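PDB 5OEZ: FBP protein from Leishmania major, which probably catalyses the magnesium-dependent hydrolysis of fructose 1,6-bisphosphate to fructose 6-phosphate and phosphate, a step of gluconeogenesis. Local coordinates for residues K278-Y283 / R313-T318; E284-A289 / G304-Q309. One frame throughout, in Å; residues are numbered along the deposited sequence.

Contact 1 (K278-Y283 / R313-T318); sequences KLRLLY and RLHQRT
L281 N gives its hydrogen to Q316 O in a straight bond (3.0 Å, 169° at the hydrogen), just where the chain leaves a short strand for helix 281-294. Two residues back, L279 O accepts the hydrogen of T318 N at 2.9 Å. Between these two bonds R280 faces R317 as an antiparallel, non-hydrogen-bonded pair, their CA atoms 4.3 Å apart. Q316 O has a second donor, a water that also gives a hydrogen to L314 O and accepts one from L282 N; the first turn of the helix is thus joined to the R313-Q316 type I turn through one solvent molecule. The Q316 carboxamide serves its own turn: OE1 takes the amides of R313 and T312, NE2 gives to S310 O, and CD2 of L281 packs alongside the group. The R317 chain, extended from CG to NE, carries NH1 to K278 O in a weak, bent bond. Its NH2 then lies over one face of the R280 guanidinium, 3.2 Å from R280 NH2, with the planes at 50°. A salt bridge from R280 to E97, which binds manganese when the metal is present, probably eases this meeting of like charges. Farther along, the Y283 and H315 rings are nearly parallel but slid apart, and L314 lies by the Y283 hydroxyl, its CD1 4.0 Å from Y283 CZ. R280, at the N-cap position, gives its backbone N-H to E284 OE1, and K278 is one of the residues that bind fructose 6-phosphate, absent here: this strand-to-helix junction borders the catalytic centre of a class 1 fructose-1,6-bisphosphatase.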
loop_
_atom_site.group_PDB
_atom_site.type_symbol
_atom_site.label_atom_id
_atom_site.label_comp_id
_atom_site.label_asym_id
_atom_site.label_seq_id
_atom_site.Cartn_x
_atom_site.Cartn_y
_atom_site.Cartn_z
ATOM N N LYS C 278 -13.890 25.440 25.549
ATOM C CA LYS C 278 -14.288 24.558 24.448
ATOM C C LYS C 278 -13.815 23.128 24.640
ATOM O O LYS C 278 -14.603 22.226 24.457
ATOM C CB LYS C 278 -13.758 25.106 23.123
ATOM C CG LYS C 278 -14.121 24.358 21.855
ATOM C CD LYS C 278 -13.749 25.291 20.715
ATOM C CE LYS C 278 -14.142 24.712 19.366
ATOM N NZ LYS C 278 -15.584 24.333 19.253
ATOM N N LEU C 279 -12.574 22.933 25.080
ATOM C CA LEU C 279 -11.997 21.629 25.135
ATOM C C LEU C 279 -12.344 20.912 26.418
ATOM O O LEU C 279 -12.377 21.504 27.501
ATOM C CB LEU C 279 -10.480 21.696 24.994
ATOM C CG LEU C 279 -9.878 22.261 23.716
ATOM C CD1 LEU C 279 -8.413 21.871 23.630
ATOM C CD2 LEU C 279 -10.622 21.837 22.464
ATOM N N ARG C 280 -12.618 19.624 26.257
ATOM C CA ARG C 280 -12.826 18.721 27.372
ATOM C C ARG C 280 -11.488 18.392 28.041
ATOM O O ARG C 280 -10.520 18.093 27.354
ATOM C CB ARG C 280 -13.512 17.446 26.896
ATOM C CG ARG C 280 -15.012 17.590 26.895
ATOM C CD ARG C 280 -15.768 16.400 26.297
ATOM N NE ARG C 280 -16.857 16.802 25.333
ATOM C CZ ARG C 280 -16.670 17.269 24.087
ATOM N NH1 ARG C 280 -15.449 17.421 23.610
ATOM N NH2 ARG C 280 -17.707 17.602 23.301
ATOM N N LEU C 281 -11.456 18.499 29.363
ATOM C CA LEU C 281 -10.251 18.274 30.165
ATOM C C LEU C 281 -9.667 16.864 30.053
ATOM O O LEU C 281 -8.506 16.707 29.700
ATOM C CB LEU C 281 -10.555 18.564 31.636
ATOM C CG LEU C 281 -9.409 18.425 32.629
ATOM C CD1 LEU C 281 -8.320 19.426 32.321
ATOM C CD2 LEU C 281 -9.924 18.628 34.030
ATOM N N LEU C 282 -10.476 15.849 30.329
ATOM C CA LEU C 282 -9.995 14.471 30.356
ATOM C C LEU C 282 -9.586 13.911 29.001
ATOM O O LEU C 282 -8.563 13.226 28.888
ATOM C CB LEU C 282 -11.058 13.536 30.916
ATOM C CG LEU C 282 -11.111 13.364 32.428
ATOM C CD1 LEU C 282 -12.145 12.308 32.787
ATOM C CD2 LEU C 282 -9.766 12.974 33.031
ATOM N N TYR C 283 -10.401 14.189 27.993
ATOM C CA TYR C 283 -10.259 13.555 26.700
ATOM C C TYR C 283 -9.249 14.244 25.768
ATOM O O TYR C 283 -8.679 13.579 24.909
ATOM C CB TYR C 283 -11.618 13.477 26.016
ATOM C CG TYR C 283 -12.683 12.802 26.842
ATOM C CD1 TYR C 283 -12.778 11.410 26.906
ATOM C CD2 TYR C 283 -13.611 13.544 27.536
ATOM C CE1 TYR C 283 -13.773 10.796 27.660
ATOM C CE2 TYR C 283 -14.601 12.938 28.288
ATOM C CZ TYR C 283 -14.675 11.563 28.343
ATOM O OH TYR C 283 -15.661 10.982 29.090
ATOM N N ARG C 313 -15.882 16.389 37.104
ATOM C CA ARG C 313 -16.890 15.960 36.134
ATOM C C ARG C 313 -16.246 15.260 34.940
ATOM O O ARG C 313 -15.245 15.710 34.447
ATOM C CB ARG C 313 -17.677 17.174 35.670
ATOM C CG ARG C 313 -18.929 17.421 36.464
ATOM C CD ARG C 313 -19.481 18.724 35.961
ATOM N NE ARG C 313 -18.514 19.780 36.183
ATOM C CZ ARG C 313 -18.253 20.795 35.365
ATOM N NH1 ARG C 313 -18.894 20.973 34.202
ATOM N NH2 ARG C 313 -17.321 21.653 35.727
ATOM N N LEU C 314 -16.816 14.152 34.492
ATOM C CA LEU C 314 -16.279 13.417 33.362
ATOM C C LEU C 314 -16.162 14.276 32.090
ATOM O O LEU C 314 -15.162 14.175 31.363
ATOM C CB LEU C 314 -17.136 12.177 33.158
ATOM C CG LEU C 314 -16.952 11.231 31.997
ATOM C CD1 LEU C 314 -15.589 10.563 32.115
ATOM C CD2 LEU C 314 -18.089 10.209 31.913
ATOM N N HIS C 315 -17.126 15.173 31.882
ATOM C CA HIS C 315 -17.220 15.999 30.674
ATOM C C HIS C 315 -16.923 17.470 30.921
ATOM O O HIS C 315 -17.347 18.329 30.161
ATOM C CB HIS C 315 -18.603 15.811 30.083
ATOM C CG HIS C 315 -18.773 14.476 29.448
ATOM N ND1 HIS C 315 -17.938 13.992 28.461
ATOM C CD2 HIS C 315 -19.680 13.507 29.684
ATOM C CE1 HIS C 315 -18.335 12.781 28.113
ATOM N NE2 HIS C 315 -19.393 12.465 28.838
ATOM N N GLN C 316 -16.125 17.758 31.942
ATOM C CA GLN C 316 -15.798 19.141 32.278
ATOM C C GLN C 316 -14.852 19.737 31.225
ATOM O O GLN C 316 -14.145 19.020 30.513
ATOM C CB GLN C 316 -15.278 19.240 33.722
ATOM C CG GLN C 316 -13.809 19.522 33.943
ATOM C CD GLN C 316 -13.429 19.402 35.420
ATOM O OE1 GLN C 316 -13.832 18.456 36.103
ATOM N NE2 GLN C 316 -12.666 20.360 35.920
ATOM N N ARG C 317 -14.883 21.058 31.117
ATOM C CA ARG C 317 -14.180 21.771 30.073
ATOM C C ARG C 317 -13.301 22.875 30.597
ATOM O O ARG C 317 -13.390 23.258 31.762
ATOM C CB ARG C 317 -15.168 22.406 29.137
ATOM C CG ARG C 317 -16.109 21.421 28.495
ATOM C CD ARG C 317 -16.854 22.111 27.390
ATOM N NE ARG C 317 -17.779 21.170 26.755
ATOM C CZ ARG C 317 -17.910 20.895 25.458
ATOM N NH1 ARG C 317 -17.156 21.490 24.554
ATOM N NH2 ARG C 317 -18.842 20.019 25.050
ATOM N N THR C 318 -12.428 23.354 29.714
ATOM C CA THR C 318 -11.456 24.380 30.051
ATOM C C THR C 318 -11.026 25.101 28.772
ATOM O O THR C 318 -10.945 24.461 27.736
ATOM C CB THR C 318 -10.206 23.762 30.772
ATOM O OG1 THR C 318 -9.210 24.767 30.991
ATOM C CG2 THR C 318 -9.578 22.618 29.977
HETATM O O HOH W 1 -13.599 16.181 30.379
#

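Contact 2 (E284-A289 / G304-Q309); sequences EAAPMA and GRILEQ
Helix 281-294 meets the loop 304-309 at A286 and L307, whose CA atoms lie 5.9 Å apart; no hydrogen bond crosses between the segments, the helix is kinked where P287 N lacks a bond to the turn before, and residues 306-308 have helical backbone angles without the regular bonds. Alanines make the helix side of the contact, which lets I306 and L307 come close to the helix backbone. I306 presents its CG2 methyl, anti to the backbone N, to the first turn of the segment: it sits 3.9 Å from A286 CA and about as far from the carbonyl oxygen of A285. One turn on, A289 CB rests against the branch point of the same side chain, 3.8 Å from I306 CB. L307 reaches in with its CD2 methyl, which touches A286 O at 3.5 Å and lies 4.0 Å from A289 CB. The A289 methyl therefore meets both I306 and L307; the side chains that meet are all apolar, and all five residues are buried. R305 NH1 forms a salt bridge with E308 OE2 (3.1 Å) within the loop, while R305 NH2 pairs with E293 farther along the helix. I306 also packs on T318 and F322 of strand 317-323, thus touching both helix and strand, and shares backbone hydrogen bonds with A299 of strand 298-300; L307 joins the helix to T163 and M165.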
loop_
_atom_site.group_PDB
_atom_site.type_symbol
_atom_site.label_atom_id
_atom_site.label_comp_id
_atom_site.label_asym_id
_atom_site.label_seq_id
_atom_site.Cartn_x
_atom_site.Cartn_y
_atom_site.Cartn_z
ATOM N N GLU C 284 -9.051 15.559 25.932
ATOM C CA GLU C 284 -8.273 16.395 25.003
ATOM C C GLU C 284 -7.243 17.272 25.709
ATOM O O GLU C 284 -6.054 17.161 25.430
ATOM C CB GLU C 284 -9.197 17.306 24.173
ATOM C CG GLU C 284 -10.243 16.561 23.350
ATOM C CD GLU C 284 -11.363 17.451 22.813
ATOM O OE1 GLU C 284 -11.689 18.500 23.418
ATOM O OE2 GLU C 284 -11.947 17.085 21.770
ATOM N N ALA C 285 -7.690 18.173 26.584
ATOM C CA ALA C 285 -6.786 19.189 27.136
ATOM C C ALA C 285 -5.673 18.620 28.042
ATOM O O ALA C 285 -4.514 18.979 27.883
ATOM C CB ALA C 285 -7.580 20.266 27.865
ATOM N N ALA C 286 -6.014 17.746 28.979
ATOM C CA ALA C 286 -4.992 17.159 29.883
ATOM C C ALA C 286 -3.956 16.259 29.169
ATOM O O ALA C 286 -2.764 16.421 29.386
ATOM C CB ALA C 286 -5.648 16.418 31.047
ATOM N N PRO C 287 -4.394 15.336 28.302
ATOM C CA PRO C 287 -3.389 14.613 27.476
ATOM C C PRO C 287 -2.449 15.516 26.643
ATOM O O PRO C 287 -1.238 15.346 26.695
ATOM C CB PRO C 287 -4.250 13.770 26.544
ATOM C CG PRO C 287 -5.525 13.571 27.295
ATOM C CD PRO C 287 -5.756 14.846 28.028
ATOM N N MET C 288 -3.006 16.477 25.917
ATOM C CA MET C 288 -2.191 17.446 25.194
ATOM C C MET C 288 -1.289 18.268 26.105
ATOM O O MET C 288 -0.152 18.572 25.744
ATOM C CB MET C 288 -3.063 18.379 24.343
ATOM C CG MET C 288 -3.707 17.763 23.099
ATOM S SD MET C 288 -2.669 16.811 21.933
ATOM C CE MET C 288 -0.985 17.364 22.192
ATOM N N ALA C 289 -1.796 18.661 27.273
ATOM C CA ALA C 289 -0.974 19.399 28.227
ATOM C C ALA C 289 0.262 18.593 28.659
ATOM O O ALA C 289 1.345 19.155 28.791
ATOM C CB ALA C 289 -1.804 19.803 29.438
ATOM N N GLY C 304 -3.819 28.676 35.927
ATOM C CA GLY C 304 -2.604 27.881 36.067
ATOM C C GLY C 304 -2.601 26.662 35.171
ATOM O O GLY C 304 -3.374 26.565 34.206
ATOM N N ARG C 305 -1.732 25.728 35.527
ATOM C CA ARG C 305 -1.500 24.524 34.748
ATOM C C ARG C 305 -2.764 23.701 34.601
ATOM O O ARG C 305 -3.444 23.432 35.584
ATOM C CB ARG C 305 -0.418 23.656 35.419
ATOM C CG ARG C 305 0.987 24.253 35.382
ATOM C CD ARG C 305 1.927 23.482 36.287
ATOM N NE ARG C 305 2.181 22.134 35.777
ATOM C CZ ARG C 305 2.487 21.061 36.510
ATOM N NH1 ARG C 305 2.578 21.106 37.836
ATOM N NH2 ARG C 305 2.695 19.901 35.907
ATOM N N ILE C 306 -3.047 23.283 33.367
ATOM C CA ILE C 306 -4.126 22.337 33.076
ATOM C C ILE C 306 -3.998 21.074 33.943
ATOM O O ILE C 306 -4.995 20.586 34.481
ATOM C CB ILE C 306 -4.110 21.903 31.583
ATOM C CG1 ILE C 306 -4.408 23.077 30.637
ATOM C CG2 ILE C 306 -5.108 20.779 31.305
ATOM C CD1 ILE C 306 -5.788 23.681 30.766
ATOM N N LEU C 307 -2.775 20.551 34.060
ATOM C CA LEU C 307 -2.517 19.308 34.794
ATOM C C LEU C 307 -2.803 19.390 36.281
ATOM O O LEU C 307 -3.085 18.363 36.901
ATOM C CB LEU C 307 -1.084 18.821 34.565
ATOM C CG LEU C 307 -0.727 18.423 33.123
ATOM C CD1 LEU C 307 0.706 17.912 33.059
ATOM C CD2 LEU C 307 -1.687 17.383 32.561
ATOM N N GLU C 308 -2.773 20.594 36.842
ATOM C CA GLU C 308 -3.119 20.805 38.268
ATOM C C GLU C 308 -4.626 20.962 38.556
ATOM O O GLU C 308 -4.999 21.027 39.715
ATOM C CB GLU C 308 -2.374 22.018 38.845
ATOM C CG GLU C 308 -0.882 21.803 39.071
ATOM C CD GLU C 308 -0.149 23.060 39.555
ATOM O OE1 GLU C 308 -0.797 24.113 39.756
ATOM O OE2 GLU C 308 1.091 23.002 39.727
ATOM N N GLN C 309 -5.485 21.005 37.538
ATOM C CA GLN C 309 -6.932 21.151 37.777
ATOM C C GLN C 309 -7.542 19.865 38.313
ATOM O O GLN C 309 -7.187 18.772 37.869
ATOM C CB GLN C 309 -7.674 21.555 36.511
ATOM C CG GLN C 309 -7.295 22.930 35.981
ATOM C CD GLN C 309 -7.948 23.235 34.640
ATOM O OE1 GLN C 309 -8.929 22.594 34.248
ATOM N NE2 GLN C 309 -7.426 24.238 33.935
#

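Overall arrangement
Following the chain, K278-Y283 leads from strand 279-280 into helix 281-294, and E284-A289 carries that helix onward; R280 O to A285 N and L281 O to A286 N are probable hydrogen bonds linking the two segments. After strand 298-300 the chain comes back to the helix at G304-Q309, through I306 and L307, where contact 2 closes the inner loop. It then turns at R313-Q316 and enters strand 317-323, where contact 1 closes the outer loop around the inner one. The two contacts do not cross. Their centres are about 10 Å apart, and together they fasten one helix at its start and its middle to the returning loop and strand 317-323.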